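Local coordinates for antigen MTB48, Mycobacterial protein (PDB 4WJ1) that is secreted through the ESX-1 type VII system and, as a whole protein, is probably involved in DNA conjugation in the recipient strain, at residues L15-H20 against P180-A185; E68-A73 against P284-L289; I74-G79 against P111-I116. One frame throughout, in Å; residues are numbered along the deposited sequence.

Contact 1: L15-H20 against P180-A185; sequences LERKAH and PAEGWA
Apolar packing carries most of this contact, and its tightest apolar point is a methyl group on an aromatic face. Leu15 reaches out from the short helix 12-22 with CG beside its own backbone N (chi1 -64°), which brings CD2 over one face of the Trp184 indole. Leu15 CD2 lies 3.3 Å above the ring plane, offset toward the rim, and is 3.4 Å from Trp184 CE3, over the CD2-CE3 bond of the six-membered ring. The side chains cross at about a right angle, and of the leucine branches it is CD2 that touches the ring. One turn further along the helix, Lys18 lays its aliphatic part against Ala181. The two CB atoms, Lys18 CB and Ala181 CB, are 3.6 Å apart, and Lys18 CD continues the contact onto the backbone at Ala181 N, also 3.6 Å away. The bent chain then carries NZ off to Glu21 and to the backbone oxygen of His176.

The loop 180-185 joins helices 154-178 and 187-230, the helical hairpin of the PPE part, and Trp184 opens the WxG signature of this superfamily. Its NE1 is hydrogen-bonded to the hydroxyl of Tyr81, the first residue of a YxxxD/E-type sequence on helix 40-96. Pairing of these two signatures is consistent with the composite export signal known for type VII substrates. A type II turn from Ala181 to Trp184, with Gly183 at positive phi, shapes the loop.

On the exposed side Arg17 and Glu182 touch without pairing their charges. Arg17 NH2 lies 3.3 Å from Glu182 CG, with that methylene at the guanidinium edge and in its plane. The carboxylate bends away, leaving Arg17 NH2 and Glu182 OE2 5.4 Å apart, so opposite charges are near without touching.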
# COMPACT_ATOMS: atom_id res chain seq x y z
N LEU A 15 15.96 6.65 23.95
CA LEU A 15 15.15 5.49 23.65
C LEU A 15 13.67 5.88 23.53
O LEU A 15 12.96 5.38 22.67
CB LEU A 15 15.35 4.39 24.69
CG LEU A 15 16.74 3.74 24.81
CD1 LEU A 15 16.73 2.69 25.89
CD2 LEU A 15 17.21 3.13 23.52
N GLU A 16 13.21 6.78 24.40
CA GLU A 16 11.85 7.31 24.27
C GLU A 16 11.65 8.00 22.93
O GLU A 16 10.71 7.67 22.21
CB GLU A 16 11.51 8.31 25.37
CG GLU A 16 10.47 7.82 26.36
CD GLU A 16 9.27 7.19 25.69
OE1 GLU A 16 8.63 7.85 24.85
OE2 GLU A 16 8.97 6.02 26.00
N ARG A 17 12.53 8.94 22.60
CA ARG A 17 12.44 9.66 21.33
C ARG A 17 12.30 8.67 20.19
O ARG A 17 11.49 8.86 19.29
CB ARG A 17 13.66 10.56 21.10
CG ARG A 17 13.55 11.97 21.71
CD ARG A 17 14.91 12.55 22.18
NE ARG A 17 16.06 12.09 21.38
CZ ARG A 17 17.34 12.21 21.75
NH1 ARG A 17 17.66 12.77 22.92
NH2 ARG A 17 18.31 11.77 20.96
N LYS A 18 13.06 7.58 20.23
CA LYS A 18 13.01 6.60 19.15
C LYS A 18 11.73 5.78 19.14
O LYS A 18 11.21 5.47 18.07
CB LYS A 18 14.19 5.64 19.24
CG LYS A 18 14.33 4.81 17.99
CD LYS A 18 14.96 5.64 16.87
CE LYS A 18 14.29 5.38 15.54
NZ LYS A 18 13.33 6.42 15.24
N ALA A 19 11.26 5.40 20.32
CA ALA A 19 10.01 4.66 20.39
C ALA A 19 8.91 5.58 19.87
O ALA A 19 7.99 5.16 19.16
CB ALA A 19 9.72 4.19 21.80
N HIS A 20 9.03 6.85 20.21
CA HIS A 20 8.06 7.85 19.80
C HIS A 20 8.07 8.00 18.29
O HIS A 20 7.01 7.98 17.67
CB HIS A 20 8.34 9.18 20.50
CG HIS A 20 7.45 10.29 20.07
ND1 HIS A 20 6.13 10.37 20.44
CD2 HIS A 20 7.68 11.38 19.30
CE1 HIS A 20 5.58 11.45 19.92
NE2 HIS A 20 6.51 12.08 19.22
N PRO A 180 18.99 4.76 13.87
CA PRO A 180 19.08 4.18 15.21
C PRO A 180 18.95 5.22 16.31
O PRO A 180 19.42 6.33 16.12
CB PRO A 180 20.49 3.55 15.24
CG PRO A 180 20.86 3.38 13.80
CD PRO A 180 20.19 4.50 13.06
N ALA A 181 18.38 4.85 17.46
CA ALA A 181 18.34 5.72 18.62
C ALA A 181 19.73 6.24 19.00
O ALA A 181 20.74 5.55 18.85
CB ALA A 181 17.73 4.99 19.80
N GLU A 182 19.76 7.47 19.52
CA GLU A 182 21.00 8.10 19.93
C GLU A 182 21.52 7.52 21.25
O GLU A 182 20.74 7.21 22.15
CB GLU A 182 20.80 9.61 20.07
CG GLU A 182 20.38 10.32 18.77
CD GLU A 182 21.48 10.34 17.71
OE1 GLU A 182 22.67 10.13 18.04
OE2 GLU A 182 21.15 10.58 16.53
N GLY A 183 22.83 7.37 21.34
CA GLY A 183 23.46 6.87 22.56
C GLY A 183 23.13 5.43 22.93
O GLY A 183 23.41 4.99 24.04
N TRP A 184 22.54 4.70 22.00
CA TRP A 184 22.26 3.30 22.25
C TRP A 184 23.28 2.43 21.51
O TRP A 184 23.49 2.59 20.31
CB TRP A 184 20.83 2.95 21.83
CG TRP A 184 20.35 1.63 22.35
CD1 TRP A 184 20.93 0.87 23.33
CD2 TRP A 184 19.20 0.90 21.91
NE1 TRP A 184 20.20 -0.29 23.53
CE2 TRP A 184 19.14 -0.29 22.66
CE3 TRP A 184 18.22 1.14 20.94
CZ2 TRP A 184 18.12 -1.24 22.49
CZ3 TRP A 184 17.21 0.20 20.77
CH2 TRP A 184 17.18 -0.98 21.54
N ALA A 185 23.92 1.54 22.24
CA ALA A 185 24.91 0.66 21.63
C ALA A 185 24.87 -0.70 22.29
O ALA A 185 24.42 -0.84 23.43
CB ALA A 185 26.30 1.26 21.75

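Contact 2: E68-A73 against P284-L289; sequences ERIAAA and PSIGGL
Ile286 lies across Ile70 at about a right angle, its CG2 methyl 4.2 Å from Ile70 CG1. With CG1 anti to the backbone N (chi1 -166°), the longer branch of Ile286 extends along the helix, and CD1 comes to 4.1 Å from Ala73 CB, one turn on from Arg69. Ile286 CG2 takes the crowded position between N and the carbonyl carbon, where it also packs 3.6 Å from Arg69 NH1.

That arginine supplies the polar half of the contact. Its guanidinium approaches the backbone oxygen of Ile286 end-on, both terminal nitrogens gripping the one atom. Arg69 NH1 gives the shorter bond to Ile286 O, 2.9 Å, arriving in the carbonyl plane on a lone pair. Arg69 NH2 reaches the same oxygen at 3.2 Å, nearly along the C=O axis, and its bond is more bent (138° at the hydrogen against 152°). The oxygen lies close to the guanidinium plane.

In the fold, residues 284-289 are the extended tail that follows the last helix, 248-272. They run between helix 40-96 of the PE part and helix 187-230 of the PPE part, where Ile286 also meets Ala195 and Ile70 meets Leu199. The orientation of the arginine is further fixed from outside: NE donates to Pro117 O, and NH1 makes a salt bridge to Glu66, which also receives a hydrogen bond from Ser285 OG.

Beyond the two glycines, Leu289 turns back toward the helix and sets CD1 3.8 Å from the Ala73 carbonyl oxygen.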
# COMPACT_ATOMS: atom_id res chain seq x y z
N GLU A 68 4.54 0.00 15.86
CA GLU A 68 4.15 0.02 17.27
C GLU A 68 4.86 -1.07 18.06
O GLU A 68 5.13 -0.88 19.24
CB GLU A 68 2.64 -0.14 17.40
CG GLU A 68 1.87 1.01 16.78
CD GLU A 68 0.43 0.65 16.51
OE1 GLU A 68 -0.21 1.35 15.69
OE2 GLU A 68 -0.06 -0.32 17.13
N ARG A 69 5.16 -2.19 17.42
CA ARG A 69 5.83 -3.29 18.10
C ARG A 69 7.29 -2.94 18.37
O ARG A 69 7.80 -3.21 19.46
CB ARG A 69 5.72 -4.58 17.29
CG ARG A 69 4.29 -5.06 17.13
CD ARG A 69 4.21 -6.43 16.48
NE ARG A 69 4.79 -7.44 17.35
CZ ARG A 69 5.96 -8.02 17.14
NH1 ARG A 69 6.68 -7.72 16.06
NH2 ARG A 69 6.40 -8.93 17.99
N ILE A 70 7.94 -2.33 17.40
CA ILE A 70 9.31 -1.86 17.59
C ILE A 70 9.34 -0.84 18.72
O ILE A 70 10.23 -0.89 19.57
CB ILE A 70 9.89 -1.24 16.31
CG1 ILE A 70 10.00 -2.31 15.22
CG2 ILE A 70 11.25 -0.61 16.60
CD1 ILE A 70 10.77 -1.85 14.02
N ALA A 71 8.36 0.05 18.75
CA ALA A 71 8.28 1.05 19.82
C ALA A 71 8.19 0.36 21.17
O ALA A 71 8.85 0.74 22.12
CB ALA A 71 7.08 1.97 19.64
N ALA A 72 7.35 -0.67 21.24
CA ALA A 72 7.11 -1.34 22.49
C ALA A 72 8.36 -2.10 22.93
O ALA A 72 8.69 -2.15 24.11
CB ALA A 72 5.92 -2.27 22.36
N ALA A 73 9.05 -2.68 21.95
CA ALA A 73 10.27 -3.43 22.21
C ALA A 73 11.33 -2.48 22.76
O ALA A 73 12.03 -2.80 23.71
CB ALA A 73 10.75 -4.10 20.95
N PRO A 284 8.09 -6.69 8.07
CA PRO A 284 8.89 -7.52 8.97
C PRO A 284 8.38 -7.37 10.40
O PRO A 284 7.92 -6.29 10.79
CB PRO A 284 10.30 -6.95 8.82
CG PRO A 284 10.06 -5.50 8.53
CD PRO A 284 8.82 -5.48 7.65
N SER A 285 8.43 -8.45 11.16
CA SER A 285 8.01 -8.38 12.55
C SER A 285 9.24 -8.53 13.41
O SER A 285 9.97 -9.51 13.28
CB SER A 285 6.97 -9.47 12.87
OG SER A 285 5.83 -9.36 12.02
N ILE A 286 9.50 -7.55 14.27
CA ILE A 286 10.63 -7.66 15.19
C ILE A 286 10.36 -8.78 16.19
O ILE A 286 9.21 -9.04 16.56
CB ILE A 286 10.88 -6.35 15.95
CG1 ILE A 286 12.25 -6.40 16.63
CG2 ILE A 286 9.78 -6.11 16.97
CD1 ILE A 286 12.56 -5.17 17.38
N GLY A 287 11.42 -9.44 16.64
CA GLY A 287 11.26 -10.51 17.61
C GLY A 287 11.34 -10.01 19.03
O GLY A 287 10.33 -9.82 19.70
N GLY A 288 12.56 -9.78 19.49
CA GLY A 288 12.81 -9.47 20.87
C GLY A 288 14.29 -9.17 20.93
O GLY A 288 15.06 -9.65 20.10
N LEU A 289 14.71 -8.39 21.91
CA LEU A 289 16.07 -7.90 21.92
C LEU A 289 16.94 -8.72 22.84
O LEU A 289 16.47 -9.18 23.88
CB LEU A 289 16.09 -6.43 22.33
CG LEU A 289 15.19 -5.60 21.40
CD1 LEU A 289 15.05 -4.17 21.87
CD2 LEU A 289 15.78 -5.66 20.00

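Contact 3: I74-G79 against P111-I116; sequences IRAAAG and PDMSGI
An Asx turn running into a type I turn, Met113 to Ile116, shapes this piece of the long linker that leads from helix 40-96 toward helix 139-147, where it comes back along the helix of the PE part. The packed side of the contact is formed by the small residues of that helix. Pro111 approaches Ala77 with its ring directed at the helix: Pro111 CB lies 4.0 Å from Ala77 CA, and Pro111 CG is 4.4 Å from Ala77 CB. Here the chains come nearest, with 5.2 Å between Ala77 CA and Pro111 CA. The short side chain of Ala76 also lets the linker backbone come close: Ala76 CB rests 3.4 Å from the carbonyl oxygen of Asp112.

Met113, present as selenomethionine, closes the packed side more loosely. Chi1 and chi2, -54° and -74°, fold the chain back so that Met113 CE comes to 4.4 Å from Ala76 CB. The selenium-bearing chain also lies against Ala73 and Leu289, so it touches both the helix and the C-terminal tail.

The outer side is different in character. Asp112, Ser114 and Gly115 are exposed, and the aspartate carboxylate leads away from the helix to organise its own loop. Asp112 OD1 accepts from the backbone N of Ser114 at 3.2 Å, which makes the Asx turn. Asp112 OD1 also accepts from Ser114 OG at 2.9 Å, both donors standing above the carboxylate plane, the amide nitrogen 65° out of it.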
# COMPACT_ATOMS: atom_id res chain seq x y z
N ILE A 74 11.41 -1.30 22.16
CA ILE A 74 12.34 -0.28 22.61
C ILE A 74 12.01 0.13 24.04
O ILE A 74 12.89 0.21 24.89
CB ILE A 74 12.32 0.94 21.68
CG1 ILE A 74 13.09 0.63 20.40
CG2 ILE A 74 12.93 2.14 22.34
CD1 ILE A 74 12.82 1.62 19.27
N ARG A 75 10.72 0.33 24.33
CA ARG A 75 10.33 0.68 25.68
C ARG A 75 10.57 -0.45 26.68
O ARG A 75 10.80 -0.19 27.86
CB ARG A 75 8.87 1.10 25.72
CG ARG A 75 8.62 2.34 24.89
CD ARG A 75 7.42 3.10 25.36
NE ARG A 75 7.39 4.38 24.69
CZ ARG A 75 6.67 4.63 23.60
NH1 ARG A 75 5.90 3.68 23.07
NH2 ARG A 75 6.72 5.83 23.05
N ALA A 76 10.52 -1.69 26.21
CA ALA A 76 10.76 -2.81 27.11
C ALA A 76 12.24 -2.83 27.47
O ALA A 76 12.63 -3.02 28.62
CB ALA A 76 10.32 -4.11 26.48
N ALA A 77 13.08 -2.60 26.46
CA ALA A 77 14.51 -2.44 26.67
C ALA A 77 14.78 -1.33 27.68
O ALA A 77 15.48 -1.54 28.66
CB ALA A 77 15.20 -2.14 25.35
N ALA A 78 14.21 -0.16 27.43
CA ALA A 78 14.42 1.00 28.30
C ALA A 78 14.02 0.67 29.72
O ALA A 78 14.67 1.10 30.68
CB ALA A 78 13.63 2.22 27.78
N GLY A 79 12.95 -0.11 29.86
CA GLY A 79 12.47 -0.50 31.18
C GLY A 79 13.50 -1.37 31.86
O GLY A 79 13.76 -1.23 33.06
N PRO A 111 15.29 -8.21 27.94
CA PRO A 111 14.07 -7.40 28.00
C PRO A 111 12.78 -8.20 27.79
O PRO A 111 12.73 -9.07 26.92
CB PRO A 111 14.27 -6.38 26.88
CG PRO A 111 15.74 -6.20 26.82
CD PRO A 111 16.35 -7.54 27.16
N ASP A 112 11.77 -7.90 28.59
CA ASP A 112 10.52 -8.66 28.57
C ASP A 112 9.61 -8.19 27.43
O ASP A 112 9.10 -7.08 27.45
CB ASP A 112 9.81 -8.51 29.91
CG ASP A 112 8.59 -9.40 30.02
OD1 ASP A 112 8.49 -10.39 29.27
OD2 ASP A 112 7.74 -9.10 30.89
N MSE A 113 9.42 -9.06 26.44
CA MSE A 113 8.61 -8.75 25.26
C MSE A 113 7.17 -9.23 25.39
O MSE A 113 6.34 -9.01 24.50
CB MSE A 113 9.23 -9.38 24.01
CG MSE A 113 10.69 -9.01 23.79
SE MSE A 113 10.86 -7.17 23.15
CE MSE A 113 12.61 -6.74 23.84
N SER A 114 6.87 -9.87 26.51
CA SER A 114 5.67 -10.71 26.61
C SER A 114 4.35 -9.96 26.49
O SER A 114 3.33 -10.58 26.15
CB SER A 114 5.69 -11.48 27.93
OG SER A 114 5.59 -10.59 29.02
N GLY A 115 4.34 -8.65 26.75
CA GLY A 115 3.11 -7.88 26.65
C GLY A 115 2.94 -7.11 25.35
O GLY A 115 1.94 -6.43 25.15
N ILE A 116 3.93 -7.21 24.48
CA ILE A 116 3.91 -6.54 23.18
C ILE A 116 2.94 -7.21 22.22
O ILE A 116 2.98 -8.43 22.06
CB ILE A 116 5.33 -6.53 22.59
CG1 ILE A 116 6.24 -5.68 23.45
CG2 ILE A 116 5.33 -6.02 21.18
CD1 ILE A 116 7.64 -5.63 22.97

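All three contacts converge on helix 40-96 and its immediate surroundings. Contacts 2 and 3 use consecutive turns of that helix, their centres about 9 Å apart, whereas contact 1 lies beside it through helix 12-22. Contact 2 is the most buried, and there a backbone oxygen is held by charged nitrogens. Contacts 1 and 3 are only partly buried and have no hydrogen bonds between their segments; exposed Arg17, Glu182 and Asp112 lie at their edges. A salt bridge between Glu16 and Arg75 ties contact 1 to contact 3. Leu289 belongs to contact 2 yet touches Trp184 of contact 1 and Met113 of contact 3, so the C-terminal tail meets both the PPE loop and the linker.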